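Protein AggB (Escherichia coli, PDB 4PHX) serves as the minor subunit of aggregative adherence fimbriae type I and, like the related AfaD invasins, probably acts in adhesion to host cells. Local coordinates at residues V64-G69 / F110-E115; G24-R29 / F35-N40. All coordinates share one frame; numbering follows the deposited sequence.

Contact 1 (V64-G69 / F110-E115)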
loop_
_atom_site.group_PDB
_atom_site.type_symbol
_atom_site.label_atom_id
_atom_site.label_comp_id
_atom_site.label_asym_id
_atom_site.label_seq_id
_atom_site.Cartn_x
_atom_site.Cartn_y
_atom_site.Cartn_z
ATOM N N VAL B 64 6.856 18.843 8.764
ATOM C CA VAL B 64 6.317 19.271 7.502
ATOM C C VAL B 64 7.413 19.248 6.459
ATOM O O VAL B 64 8.600 19.158 6.791
ATOM C CB VAL B 64 5.719 20.667 7.621
ATOM C CG1 VAL B 64 4.636 20.670 8.685
ATOM C CG2 VAL B 64 6.823 21.705 7.929
ATOM N N LYS B 65 7.010 19.297 5.194
ATOM C CA LYS B 65 7.962 19.402 4.097
ATOM C C LYS B 65 7.449 20.404 3.072
ATOM O O LYS B 65 6.246 20.637 2.946
ATOM C CB LYS B 65 8.229 18.037 3.437
ATOM C CG LYS B 65 6.996 17.369 2.835
ATOM C CD LYS B 65 7.339 16.058 2.093
ATOM C CE LYS B 65 6.106 15.412 1.474
ATOM N NZ LYS B 65 6.430 14.087 0.839
ATOM N N ILE B 66 8.377 20.997 2.336
ATOM C CA ILE B 66 8.011 22.040 1.403
ATOM C C ILE B 66 8.476 21.741 -0.018
ATOM O O ILE B 66 9.548 21.206 -0.245
ATOM C CB ILE B 66 8.548 23.409 1.867
ATOM C CG1 ILE B 66 7.896 24.538 1.069
ATOM C CG2 ILE B 66 10.080 23.438 1.771
ATOM C CD1 ILE B 66 8.234 25.952 1.574
ATOM N N GLY B 67 7.645 22.115 -0.973
ATOM C CA GLY B 67 8.002 21.997 -2.373
ATOM C C GLY B 67 6.872 21.347 -3.138
ATOM O O GLY B 67 5.828 21.955 -3.332
ATOM N N GLY B 68 7.068 20.091 -3.528
ATOM C CA GLY B 68 6.066 19.359 -4.282
ATOM C C GLY B 68 6.493 19.209 -5.723
ATOM O O GLY B 68 7.640 19.523 -6.069
ATOM N N GLY B 69 5.565 18.754 -6.564
ATOM C CA GLY B 69 5.803 18.563 -7.989
ATOM C C GLY B 69 6.702 19.574 -8.687
ATOM O O GLY B 69 6.318 20.721 -8.900
ATOM N N PHE B 110 3.940 28.993 10.088
ATOM C CA PHE B 110 4.874 28.741 9.007
ATOM C C PHE B 110 5.483 30.050 8.497
ATOM O O PHE B 110 4.786 30.962 8.048
ATOM C CB PHE B 110 4.163 27.993 7.896
ATOM C CG PHE B 110 3.669 26.630 8.315
ATOM C CD1 PHE B 110 4.528 25.723 8.918
ATOM C CD2 PHE B 110 2.350 26.262 8.116
ATOM C CE1 PHE B 110 4.081 24.467 9.298
ATOM C CE2 PHE B 110 1.895 25.004 8.497
ATOM C CZ PHE B 110 2.760 24.108 9.089
ATOM N N SER B 111 6.796 30.150 8.572
ATOM C CA SER B 111 7.459 31.302 8.015
ATOM C C SER B 111 8.226 30.840 6.800
ATOM O O SER B 111 9.132 30.022 6.925
ATOM C CB SER B 111 8.400 31.919 9.040
ATOM O OG SER B 111 9.315 32.768 8.380
ATOM N N VAL B 112 7.857 31.364 5.634
ATOM C CA VAL B 112 8.419 30.928 4.376
ATOM C C VAL B 112 9.239 32.042 3.726
ATOM O O VAL B 112 8.788 33.180 3.626
ATOM C CB VAL B 112 7.307 30.524 3.398
ATOM C CG1 VAL B 112 7.904 30.035 2.101
ATOM C CG2 VAL B 112 6.426 29.444 4.009
ATOM N N SER B 113 10.450 31.708 3.296
ATOM C CA SER B 113 11.263 32.616 2.502
ATOM C C SER B 113 11.492 32.046 1.105
ATOM O O SER B 113 11.409 30.828 0.890
ATOM C CB SER B 113 12.606 32.909 3.183
ATOM O OG SER B 113 12.435 33.690 4.343
ATOM N N GLY B 114 11.766 32.941 0.160
ATOM C CA GLY B 114 11.982 32.555 -1.222
ATOM C C GLY B 114 12.715 33.600 -2.043
ATOM O O GLY B 114 12.754 34.784 -1.676
ATOM N N GLU B 115 13.293 33.171 -3.163
ATOM C CA GLU B 115 14.097 34.058 -4.002
ATOM C C GLU B 115 13.945 33.754 -5.492
ATOM O O GLU B 115 13.843 32.590 -5.899
ATOM C CB GLU B 115 15.576 33.946 -3.624
ATOM C CG GLU B 115 16.030 34.832 -2.476
ATOM C CD GLU B 115 17.419 34.449 -1.935
ATOM O OE1 GLU B 115 18.011 33.457 -2.427
ATOM O OE2 GLU B 115 17.916 35.151 -1.016
#

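Contact 2 (G24-R29 / F35-N40)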
loop_
_atom_site.group_PDB
_atom_site.type_symbol
_atom_site.label_atom_id
_atom_site.label_comp_id
_atom_site.label_asym_id
_atom_site.label_seq_id
_atom_site.Cartn_x
_atom_site.Cartn_y
_atom_site.Cartn_z
ATOM N N GLY B 24 1.266 27.916 -1.456
ATOM C CA GLY B 24 1.844 29.217 -1.652
ATOM C C GLY B 24 2.148 29.541 -3.094
ATOM O O GLY B 24 2.239 28.643 -3.945
ATOM N N ARG B 25 2.305 30.845 -3.362
ATOM C CA ARG B 25 2.787 31.316 -4.649
ATOM C C ARG B 25 4.063 32.117 -4.436
ATOM O O ARG B 25 4.175 32.824 -3.443
ATOM C CB ARG B 25 1.730 32.184 -5.338
ATOM C CG ARG B 25 2.229 32.813 -6.631
ATOM C CD ARG B 25 1.210 33.762 -7.236
ATOM N NE ARG B 25 0.799 34.747 -6.247
ATOM C CZ ARG B 25 -0.394 35.314 -6.219
ATOM N NH1 ARG B 25 -1.308 34.996 -7.142
ATOM N NH2 ARG B 25 -0.671 36.183 -5.257
ATOM N N ILE B 26 5.025 31.998 -5.353
ATOM C CA ILE B 26 6.172 32.902 -5.391
ATOM C C ILE B 26 6.217 33.596 -6.767
ATOM O O ILE B 26 6.418 32.956 -7.800
ATOM C CB ILE B 26 7.511 32.178 -5.037
ATOM C CG1 ILE B 26 8.716 33.040 -5.397
ATOM C CG2 ILE B 26 7.603 30.806 -5.707
ATOM C CD1 ILE B 26 9.863 32.911 -4.409
ATOM N N ALA B 27 5.968 34.900 -6.769
ATOM C CA ALA B 27 5.943 35.685 -7.995
ATOM C C ALA B 27 7.305 36.313 -8.229
ATOM O O ALA B 27 7.964 36.746 -7.290
ATOM C CB ALA B 27 4.888 36.758 -7.915
ATOM N N CYS B 28 7.732 36.339 -9.482
ATOM C CA CYS B 28 8.967 36.999 -9.839
ATOM C C CYS B 28 8.741 37.953 -11.006
ATOM O O CYS B 28 8.705 37.518 -12.147
ATOM C CB CYS B 28 10.006 35.954 -10.209
ATOM S SG CYS B 28 10.461 34.928 -8.802
ATOM N N ARG B 29 8.574 39.239 -10.720
ATOM C CA ARG B 29 8.409 40.235 -11.781
ATOM C C ARG B 29 9.606 40.243 -12.737
ATOM O O ARG B 29 9.516 39.770 -13.864
ATOM C CB ARG B 29 8.209 41.635 -11.193
ATOM C CG ARG B 29 6.899 41.823 -10.435
ATOM C CD ARG B 29 5.678 41.275 -11.200
ATOM N NE ARG B 29 4.429 41.599 -10.508
ATOM C CZ ARG B 29 3.228 41.122 -10.829
ATOM N NH1 ARG B 29 3.078 40.272 -11.840
ATOM N NH2 ARG B 29 2.166 41.494 -10.124
ATOM N N PHE B 35 13.542 29.525 -9.189
ATOM C CA PHE B 35 12.899 29.822 -7.908
ATOM C C PHE B 35 13.491 28.937 -6.812
ATOM O O PHE B 35 13.891 27.802 -7.050
ATOM C CB PHE B 35 11.397 29.554 -7.913
ATOM C CG PHE B 35 10.616 30.250 -8.994
ATOM C CD1 PHE B 35 10.423 29.647 -10.228
ATOM C CD2 PHE B 35 9.985 31.457 -8.744
ATOM C CE1 PHE B 35 9.655 30.276 -11.215
ATOM C CE2 PHE B 35 9.214 32.077 -9.718
ATOM C CZ PHE B 35 9.053 31.491 -10.946
ATOM N N HIS B 36 13.425 29.439 -5.592
ATOM C CA HIS B 36 14.251 29.000 -4.491
ATOM C C HIS B 36 13.426 29.352 -3.276
ATOM O O HIS B 36 13.176 30.538 -3.040
ATOM C CB HIS B 36 15.447 29.925 -4.574
ATOM C CG HIS B 36 16.470 29.747 -3.510
ATOM N ND1 HIS B 36 17.286 30.780 -3.111
ATOM C CD2 HIS B 36 16.857 28.659 -2.804
ATOM C CE1 HIS B 36 18.128 30.341 -2.193
ATOM N NE2 HIS B 36 17.884 29.060 -1.984
ATOM N N ILE B 37 12.962 28.358 -2.528
ATOM C CA ILE B 37 12.193 28.625 -1.306
ATOM C C ILE B 37 12.642 27.761 -0.150
ATOM O O ILE B 37 13.237 26.714 -0.361
ATOM C CB ILE B 37 10.667 28.373 -1.483
ATOM C CG1 ILE B 37 10.396 26.911 -1.802
ATOM C CG2 ILE B 37 10.086 29.252 -2.549
ATOM C CD1 ILE B 37 9.014 26.655 -2.426
ATOM N N TRP B 38 12.328 28.182 1.074
ATOM C CA TRP B 38 12.557 27.342 2.237
ATOM C C TRP B 38 11.656 27.777 3.372
ATOM O O TRP B 38 11.016 28.832 3.286
ATOM C CB TRP B 38 14.027 27.367 2.673
ATOM C CG TRP B 38 14.553 28.721 3.002
ATOM C CD1 TRP B 38 14.665 29.281 4.247
ATOM C CD2 TRP B 38 15.052 29.703 2.077
ATOM N NE1 TRP B 38 15.199 30.545 4.149
ATOM C CE2 TRP B 38 15.443 30.828 2.830
ATOM C CE3 TRP B 38 15.195 29.741 0.688
ATOM C CZ2 TRP B 38 15.979 31.967 2.244
ATOM C CZ3 TRP B 38 15.726 30.874 0.102
ATOM C CH2 TRP B 38 16.111 31.977 0.876
ATOM N N ILE B 39 11.580 26.968 4.427
ATOM C CA ILE B 39 10.858 27.399 5.610
ATOM C C ILE B 39 11.857 27.825 6.667
ATOM O O ILE B 39 12.881 27.157 6.845
ATOM C CB ILE B 39 10.015 26.280 6.201
ATOM C CG1 ILE B 39 8.961 25.810 5.186
ATOM C CG2 ILE B 39 9.398 26.724 7.555
ATOM C CD1 ILE B 39 8.021 24.778 5.739
ATOM N N ASN B 40 11.578 28.914 7.382
ATOM C CA ASN B 40 12.443 29.282 8.523
ATOM C C ASN B 40 12.049 28.576 9.813
ATOM O O ASN B 40 11.304 29.110 10.636
ATOM C CB ASN B 40 12.475 30.782 8.747
ATOM C CG ASN B 40 12.851 31.525 7.510
ATOM O OD1 ASN B 40 13.968 31.400 7.016
ATOM N ND2 ASN B 40 11.914 32.294 6.983
#

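Contact 1 (V64-G69 / F110-E115)
Val-64 meets the ring of Phe-110 where strands 61-67 and 107-117, one from each sheet, face each other across the core. Its CG1 methyl does most of the touching, lying 3.9 Å from Phe-110 CE1 and equally 3.9 Å from Phe-110 CZ, so that it rests obliquely against the CE1-CZ bond at the far end of the ring. The second methyl, CG2 of Val-64, adds a looser contact of 4.1 Å to Phe-110 CE1. The phenylalanine turns its CG opposite its own carbonyl carbon (chi1 -63°), and the ring reaches across to both valine methyls. Lys-65, next along the strand, turns its side chain out of this interface, as strand alternation requires, and Ile-66 comes back to the core. Here the isoleucine is fully extended, with CG1 trans to the backbone N (chi1 -167°) and CD1 trans beyond it (chi2 173°), which carries its end methyl to Val-112. CD1 of Ile-66 stops 4.1 Å from Val-112 CG1, methyl against methyl, and this single approach makes the second half of the contact. At Gly-67 the strand ends, and the chain runs on through Gly-68 and Gly-69 without touching 110-115. The two pairs follow the same order along both strands, with CA atoms 9.7 Å apart for Val-64 and Phe-110, and no hydrogen bond crosses between the segments, as expected of facing sheets joined by apolar side chains alone. Around them, Ile-95 of strand 90-97 touches Val-64, Phe-110 and Val-112, Val-52 of strand 49-53 also packs on Val-64 and Phe-110, Ile-39 of strand 34-39 packs on Val-64 and Ile-66, and Ile-138 and Leu-140 of strand 134-141 border Phe-110.

Contact 2 (G24-R29 / F35-N40)
Phe-35 packs against Ile-26 and Cys-28, and the tight part of this contact is gathered round one side of its ring. The sulfur SG of Cys-28 sits 3.2 Å from Phe-35 CE2, short for such a pair and perhaps partly coordinate error, and 4.3 Å from the ring centroid. It stands 61° off the ring normal, a sulfur-aromatic contact made obliquely. Placing SG opposite the cysteine's own carbonyl carbon (chi1 -66°) directs it to this ring. Ile-26 adds both of its branches, CG1 and CG2 each 3.9 Å from Phe-35 CD2, while its carbonyl O approaches Phe-35 CE2 at 3.5 Å. The isoleucine and phenylalanine side chains lie alongside with their ends running opposite ways. Farther along strand 34-39 the fit relaxes: CD1 of Ile-26 reaches CG2 of Ile-37 at 4.1 Å. The strand segments run at 138° to each other, far from exactly antiparallel, and beyond that pair strand 34-39 draws away from strand 20-27. Its other face is also buried, with CZ3 of Trp-38 over the centre of the His-36 ring. Exposed Asn-40, whose OD1 takes a weak bond from Trp-38 NE1, and poorly ordered Arg-29 mark the solvent-facing ends. Ala-91 of strand 90-97 touches both Ile-26 and Phe-35. The disulfide from Cys-28 to Cys-116 joins the residue just after strand 20-27 to strand 107-117 of the facing sheet; a covalent tie of this kind between the two sheets, here with Phe-35 packed against the cysteine sulfur, is familiar from Ig-like beta sandwiches.

From the N terminus, contact 2 comes first: the chain leaves strand 20-27 in one sheet, makes a short connection and enters strand 34-39 in the other, so this contact closes a small intersheet loop. Contact 1 opens only after that, with strand 61-67 back in the first sheet, and closes a longer excursion of 40 residues at strand 107-117. The two are in series, neither nested nor crossed. They are joined edge to edge within one sheet, since strands 34-39 and 107-117 are neighbours: probable hydrogen bonds run from Glu-115 N to His-36 O (2.6 Å) and between Asn-40 N and Ser-111 O (2.7 Å). Together they bind the two sheets of the sandwich.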